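Geranylgeranyl pyrophosphate synthase (Geoglobus acetivorans, PDB 5JFQ) builds geranylgeranyl diphosphate, with some farnesyl diphosphate, by adding isopentenyl diphosphate units stepwise to dimethylallyl diphosphate in a magnesium-dependent homodimer. Local coordinates at residues B[68-72]-B[122-126]; B[291-295]-B[314-318]. All blocks are in the same frame, centred on the assembly; numbering follows the deposited sequence.

Contact 1 (B[68-72]-B[122-126]); sequences HAAIA and ILSMS
His68 O accepts the backbone N-H of Ala72, with 2.7 Å between His68 O and Ala72 N, and Ile122 CG2 rests on the same oxygen from the other segment. In this largely helical prenyltransferase fold, the start of helix 67-88 packs here against the end of helix 105-123, where a type I beta turn runs from Leu123 to Ser126. Ser126 N closes the turn on Leu123 O. The N-H of Ala69 points back toward the start of its helix, where a water accepts it, 2.8 Å from Ala69 N; the same water is modelled too close to Ser126 OG for that approach to be trusted.

The His68 ring lies across this turn, with Met125 O 3.9 Å above its plane and over its centre. Met125 CB comes within 3.4 Å of His68 ND1, and the sulfur stands obliquely to the ring. With CG anti to its own carbonyl carbon (chi1 -66°), His68 swings the ring over the turn. Cutting this residue back to alanine would probably uncover Met125 CB and the carbonyl beside it, opening a gap over the turn. Deeper in, Ile122 CD1 touches Ile71 CG2. Helix 165-190 packs on both Ala69 and Leu123. Beside them, Ala72 CB meets Leu123 CB at 3.8 Å.

Contact 2 (B[291-295]-B[314-318]); sequences IEMAK and ADYLI
The Asp315 carboxylate receives Lys295 NZ on the syn side of OD1, 18° out of the carboxylate plane, with the two atoms modelled 2.5 Å apart. The lysine chain crosses the aspartate at about a right angle, and its CE also lies close to OD1. The other flat group is the Glu292 carboxylate, whose OE2 makes a second salt bridge to the same NZ; the modelled length is so short that its exact value is doubtful. The ammonium group thus stands between two acids whose nearest oxygens, Glu292 OE2 and Asp315 OD1, are 4.5 Å apart, and its charge probably offsets their mutual repulsion. After a bend at chi2 (149°) the lysine chain runs extended, and this carries NZ from helix 280-298 across to Asp315.

The three residues form a salt-bridge network along one side of a helical hairpin, in which helices 280-298 and 305-316 run roughly antiparallel near the C-terminus of the chain. Inside the hairpin the contact turns apolar. A chi1 of -64° puts CG1 of Ile291 beside the backbone N and turns CG2 onto Ala314 O; Ile291 CG2 also reaches Ala314 CB at 3.8 Å. The CG1 branch meets CG1 of Ile318, the two isoleucines sliding past each other in opposite directions. Helix 195-221 packs against both segments, with His215 touching Ile318. That helix also carries Gln213, a probable dimethylallyl diphosphate ligand by similarity, whose side chain is about 8 Å from that of Ile318.

How the contacts relate
The two contacts hold different helix pairs, with centres 26 Å apart and nearest atoms about 15 Å apart. Contact 1 is mostly buried, and its segments belong to helices 67-88 and 105-123, separated by 49 residues of chain. Contact 2 is only partly buried and joins near neighbours, with just 18 residues between its segments. Their chemistry follows: contact 1 relies on alanines packed against isoleucine and leucine side chains, a histidine lying over a turn and a water bound at the helix start, whereas contact 2 sets charged groups beside its isoleucine packing. The turn of contact 1 also comes up to the second subunit, through Ser124 on Ser138 of that chain; contact 2 touches no other chain of the dimer.

Contact 1 (B[68-72]-B[122-126])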
ATOM      1  N   HIS B  68      -6.247  -0.140 -18.337  1.00 48.74           N
ATOM      2  CA  HIS B  68      -6.043   0.424 -17.007  1.00 48.93           C
ATOM      3  C   HIS B  68      -5.799  -0.687 -15.979  1.00 55.31           C
ATOM      4  O   HIS B  68      -4.873  -0.594 -15.156  1.00 53.51           O
ATOM      5  CB  HIS B  68      -7.236   1.303 -16.619  1.00 50.47           C
ATOM      6  CG  HIS B  68      -7.379   2.544 -17.457  1.00 58.20           C
ATOM      7  ND1 HIS B  68      -6.778   3.743 -17.131  1.00 60.56           N
ATOM      8  CD2 HIS B  68      -8.059   2.770 -18.610  1.00 51.34           C
ATOM      9  CE1 HIS B  68      -7.073   4.651 -18.048  1.00 53.03           C
ATOM     10  NE2 HIS B  68      -7.845   4.083 -18.957  1.00 52.82           N
ATOM     11  N   ALA B  69      -6.587  -1.765 -16.043  1.00 49.57           N
ATOM     12  CA  ALA B  69      -6.305  -2.942 -15.233  1.00 48.01           C
ATOM     13  C   ALA B  69      -4.959  -3.569 -15.581  1.00 52.70           C
ATOM     14  O   ALA B  69      -4.293  -4.143 -14.707  1.00 52.30           O
ATOM     15  CB  ALA B  69      -7.411  -3.964 -15.410  1.00 49.29           C
ATOM     16  N   ALA B  70      -4.537  -3.494 -16.839  1.00 50.59           N
ATOM     17  CA  ALA B  70      -3.208  -3.996 -17.154  1.00 52.57           C
ATOM     18  C   ALA B  70      -2.143  -3.126 -16.495  1.00 53.25           C
ATOM     19  O   ALA B  70      -1.224  -3.633 -15.845  1.00 50.97           O
ATOM     20  CB  ALA B  70      -3.004  -4.066 -18.666  1.00 52.04           C
ATOM     21  N   ILE B  71      -2.261  -1.809 -16.638  1.00 54.01           N
ATOM     22  CA  ILE B  71      -1.296  -0.938 -15.985  1.00 52.68           C
ATOM     23  C   ILE B  71      -1.394  -1.080 -14.470  1.00 55.43           C
ATOM     24  O   ILE B  71      -0.373  -1.039 -13.770  1.00 57.11           O
ATOM     25  CB  ILE B  71      -1.506   0.513 -16.462  1.00 55.56           C
ATOM     26  CG1 ILE B  71      -1.295   0.582 -17.974  1.00 56.02           C
ATOM     27  CG2 ILE B  71      -0.572   1.490 -15.748  1.00 51.32           C
ATOM     28  CD1 ILE B  71      -0.025  -0.121 -18.436  1.00 59.72           C
ATOM     29  N   ALA B  72      -2.601  -1.293 -13.935  1.00 50.62           N
ATOM     30  CA  ALA B  72      -2.733  -1.341 -12.482  1.00 52.38           C
ATOM     31  C   ALA B  72      -2.026  -2.553 -11.906  1.00 52.06           C
ATOM     32  O   ALA B  72      -1.336  -2.451 -10.887  1.00 51.23           O
ATOM     33  CB  ALA B  72      -4.202  -1.344 -12.065  1.00 48.06           C
ATOM     34  N   ILE B 122      -5.373   3.920 -10.897  1.00 51.52           N
ATOM     35  CA  ILE B 122      -5.412   3.599 -12.316  1.00 51.87           C
ATOM     36  C   ILE B 122      -6.521   2.589 -12.600  1.00 49.67           C
ATOM     37  O   ILE B 122      -7.333   2.784 -13.509  1.00 49.31           O
ATOM     38  CB  ILE B 122      -4.037   3.114 -12.788  1.00 48.17           C
ATOM     39  CG1 ILE B 122      -3.059   4.291 -12.730  1.00 47.54           C
ATOM     40  CG2 ILE B 122      -4.147   2.529 -14.197  1.00 49.52           C
ATOM     41  CD1 ILE B 122      -1.583   3.878 -12.779  1.00 50.91           C
ATOM     42  N   LEU B 123      -6.591   1.517 -11.804  1.00 46.57           N
ATOM     43  CA  LEU B 123      -7.668   0.547 -11.955  1.00 47.33           C
ATOM     44  C   LEU B 123      -9.024   1.234 -12.036  1.00 49.10           C
ATOM     45  O   LEU B 123      -9.838   0.907 -12.901  1.00 50.78           O
ATOM     46  CB  LEU B 123      -7.654  -0.453 -10.798  1.00 42.48           C
ATOM     47  CG  LEU B 123      -8.808  -1.461 -10.785  1.00 45.29           C
ATOM     48  CD1 LEU B 123      -8.833  -2.253 -12.062  1.00 43.11           C
ATOM     49  CD2 LEU B 123      -8.669  -2.399  -9.615  1.00 45.72           C
ATOM     50  N   SER B 124      -9.263   2.215 -11.160  1.00 49.42           N
ATOM     51  CA  SER B 124     -10.547   2.885 -11.046  1.00 43.79           C
ATOM     52  C   SER B 124     -10.878   3.729 -12.264  1.00 46.45           C
ATOM     53  O   SER B 124     -12.032   4.151 -12.404  1.00 49.14           O
ATOM     54  CB  SER B 124     -10.574   3.764  -9.791  1.00 41.52           C
ATOM     55  OG  SER B 124      -9.940   5.018 -10.026  1.00 48.01           O
ATOM     56  N   MET B 125      -9.901   3.999 -13.126  1.00 46.92           N
ATOM     57  CA  MET B 125     -10.153   4.729 -14.359  1.00 46.95           C
ATOM     58  C   MET B 125     -10.775   3.861 -15.441  1.00 49.52           C
ATOM     59  O   MET B 125     -11.025   4.367 -16.539  1.00 48.64           O
ATOM     60  CB  MET B 125      -8.861   5.316 -14.916  1.00 43.65           C
ATOM     61  CG  MET B 125      -8.099   6.196 -13.980  1.00 47.05           C
ATOM     62  SD  MET B 125      -6.528   6.643 -14.750  1.00 57.40           S
ATOM     63  CE  MET B 125      -5.649   7.334 -13.360  1.00 51.23           C
ATOM     64  N   SER B 126     -11.011   2.578 -15.172  1.00 45.65           N
ATOM     65  CA  SER B 126     -11.371   1.655 -16.238  1.00 49.26           C
ATOM     66  C   SER B 126     -12.686   2.048 -16.905  1.00 49.00           C
ATOM     67  O   SER B 126     -13.626   2.508 -16.252  1.00 48.67           O
ATOM     68  CB  SER B 126     -11.461   0.231 -15.698  1.00 47.59           C
ATOM     69  OG  SER B 126     -10.165  -0.306 -15.496  1.00 51.15           O
TER
HETATM   70  O   HOH W   1      -8.971  -1.247 -17.410  1.00 47.64           O

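Contact 2 (B[291-295]-B[314-318])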
ATOM      1  N   ILE B 291       1.606 -25.830 -15.940  1.00 77.42           N
ATOM      2  CA  ILE B 291       1.327 -25.165 -17.210  1.00 78.07           C
ATOM      3  C   ILE B 291       0.246 -25.904 -17.982  1.00 81.34           C
ATOM      4  O   ILE B 291      -0.607 -25.287 -18.632  1.00 78.38           O
ATOM      5  CB  ILE B 291       2.622 -25.042 -18.029  1.00 73.20           C
ATOM      6  CG1 ILE B 291       3.601 -24.149 -17.285  1.00 69.51           C
ATOM      7  CG2 ILE B 291       2.341 -24.560 -19.444  1.00 75.81           C
ATOM      8  CD1 ILE B 291       2.991 -23.022 -16.517  1.00 70.03           C
ATOM      9  N   GLU B 292       0.261 -27.233 -17.923  1.00 81.28           N
ATOM     10  CA  GLU B 292      -0.789 -27.999 -18.574  1.00 78.62           C
ATOM     11  C   GLU B 292      -2.122 -27.786 -17.875  1.00 78.86           C
ATOM     12  O   GLU B 292      -3.149 -27.576 -18.535  1.00 80.37           O
ATOM     13  CB  GLU B 292      -0.397 -29.475 -18.613  1.00 79.38           C
ATOM     14  CG  GLU B 292       0.811 -29.723 -19.501  1.00 79.34           C
ATOM     15  CD  GLU B 292       0.541 -29.369 -20.958  1.00 81.70           C
ATOM     16  OE1 GLU B 292      -0.431 -29.932 -21.512  1.00 77.56           O
ATOM     17  OE2 GLU B 292       1.287 -28.537 -21.540  1.00 76.05           O
ATOM     18  N   MET B 293      -2.120 -27.790 -16.539  1.00 77.31           N
ATOM     19  CA  MET B 293      -3.333 -27.462 -15.799  1.00 79.23           C
ATOM     20  C   MET B 293      -3.849 -26.067 -16.141  1.00 79.42           C
ATOM     21  O   MET B 293      -5.050 -25.800 -16.005  1.00 76.94           O
ATOM     22  CB  MET B 293      -3.069 -27.574 -14.301  1.00 76.37           C
ATOM     23  CG  MET B 293      -4.058 -28.445 -13.543  1.00 78.35           C
ATOM     24  SD  MET B 293      -3.684 -28.496 -11.764  1.00 89.71           S
ATOM     25  CE  MET B 293      -1.907 -28.782 -11.760  1.00 77.08           C
ATOM     26  N   ALA B 294      -2.965 -25.172 -16.579  1.00 77.11           N
ATOM     27  CA  ALA B 294      -3.405 -23.859 -17.025  1.00 73.86           C
ATOM     28  C   ALA B 294      -4.107 -23.952 -18.373  1.00 79.03           C
ATOM     29  O   ALA B 294      -5.209 -23.416 -18.549  1.00 77.47           O
ATOM     30  CB  ALA B 294      -2.211 -22.909 -17.094  1.00 74.82           C
ATOM     31  N   LYS B 295      -3.478 -24.633 -19.341  1.00 79.87           N
ATOM     32  CA  LYS B 295      -4.094 -24.821 -20.652  1.00 77.56           C
ATOM     33  C   LYS B 295      -5.430 -25.538 -20.522  1.00 77.20           C
ATOM     34  O   LYS B 295      -6.477 -25.002 -20.895  1.00 76.89           O
ATOM     35  CB  LYS B 295      -3.163 -25.609 -21.568  1.00 76.37           C
ATOM     36  CG  LYS B 295      -1.851 -24.941 -21.875  1.00 79.82           C
ATOM     37  CD  LYS B 295      -0.794 -26.017 -22.077  1.00 82.93           C
ATOM     38  CE  LYS B 295       0.521 -25.439 -22.532  1.00 80.30           C
ATOM     39  NZ  LYS B 295       1.493 -26.523 -22.811  1.00 74.50           N
ATOM     40  N   ALA B 314       1.809 -19.535 -21.656  1.00 71.31           N
ATOM     41  CA  ALA B 314       2.007 -20.460 -20.548  1.00 72.12           C
ATOM     42  C   ALA B 314       3.163 -21.400 -20.833  1.00 77.80           C
ATOM     43  O   ALA B 314       3.843 -21.854 -19.907  1.00 77.71           O
ATOM     44  CB  ALA B 314       0.731 -21.257 -20.277  1.00 71.26           C
ATOM     45  N   ASP B 315       3.411 -21.686 -22.113  1.00 81.34           N
ATOM     46  CA  ASP B 315       4.576 -22.478 -22.485  1.00 79.18           C
ATOM     47  C   ASP B 315       5.868 -21.701 -22.285  1.00 76.57           C
ATOM     48  O   ASP B 315       6.841 -22.243 -21.748  1.00 82.23           O
ATOM     49  CB  ASP B 315       4.450 -22.951 -23.932  1.00 80.91           C
ATOM     50  CG  ASP B 315       3.511 -24.128 -24.074  1.00 82.67           C
ATOM     51  OD1 ASP B 315       3.474 -24.968 -23.142  1.00 74.37           O
ATOM     52  OD2 ASP B 315       2.825 -24.216 -25.115  1.00 81.21           O
ATOM     53  N   TYR B 316       5.906 -20.431 -22.702  1.00 79.73           N
ATOM     54  CA  TYR B 316       7.144 -19.674 -22.558  1.00 80.65           C
ATOM     55  C   TYR B 316       7.567 -19.564 -21.105  1.00 79.85           C
ATOM     56  O   TYR B 316       8.760 -19.431 -20.819  1.00 86.27           O
ATOM     57  CB  TYR B 316       7.024 -18.275 -23.151  1.00 80.55           C
ATOM     58  CG  TYR B 316       8.315 -17.481 -23.014  1.00 83.13           C
ATOM     59  CD1 TYR B 316       9.467 -17.864 -23.692  1.00 84.06           C
ATOM     60  CD2 TYR B 316       8.389 -16.362 -22.192  1.00 84.75           C
ATOM     61  CE1 TYR B 316      10.652 -17.142 -23.567  1.00 86.32           C
ATOM     62  CE2 TYR B 316       9.573 -15.634 -22.060  1.00 82.83           C
ATOM     63  CZ  TYR B 316      10.694 -16.027 -22.751  1.00 80.56           C
ATOM     64  N   LEU B 317       6.620 -19.620 -20.174  1.00 78.34           N
ATOM     65  CA  LEU B 317       7.014 -19.548 -18.775  1.00 78.94           C
ATOM     66  C   LEU B 317       7.876 -20.733 -18.368  1.00 81.08           C
ATOM     67  O   LEU B 317       8.636 -20.622 -17.402  1.00 85.15           O
ATOM     68  CB  LEU B 317       5.780 -19.446 -17.880  1.00 74.79           C
ATOM     69  CG  LEU B 317       4.838 -18.296 -18.261  1.00 76.84           C
ATOM     70  CD1 LEU B 317       3.765 -18.047 -17.194  1.00 67.56           C
ATOM     71  CD2 LEU B 317       5.620 -17.022 -18.564  1.00 71.19           C
ATOM     72  N   ILE B 318       7.796 -21.855 -19.094  1.00 79.95           N
ATOM     73  CA  ILE B 318       8.620 -23.030 -18.813  1.00 83.96           C
ATOM     74  C   ILE B 318       9.840 -23.128 -19.726  1.00 88.33           C
ATOM     75  O   ILE B 318      10.734 -23.950 -19.466  1.00 91.54           O
ATOM     76  CB  ILE B 318       7.760 -24.314 -18.880  1.00 86.59           C
ATOM     77  CG1 ILE B 318       6.806 -24.326 -17.697  1.00 82.10           C
ATOM     78  CG2 ILE B 318       8.574 -25.618 -18.846  1.00 86.20           C
ATOM     79  CD1 ILE B 318       7.408 -23.874 -16.404  1.00 75.31           C
TER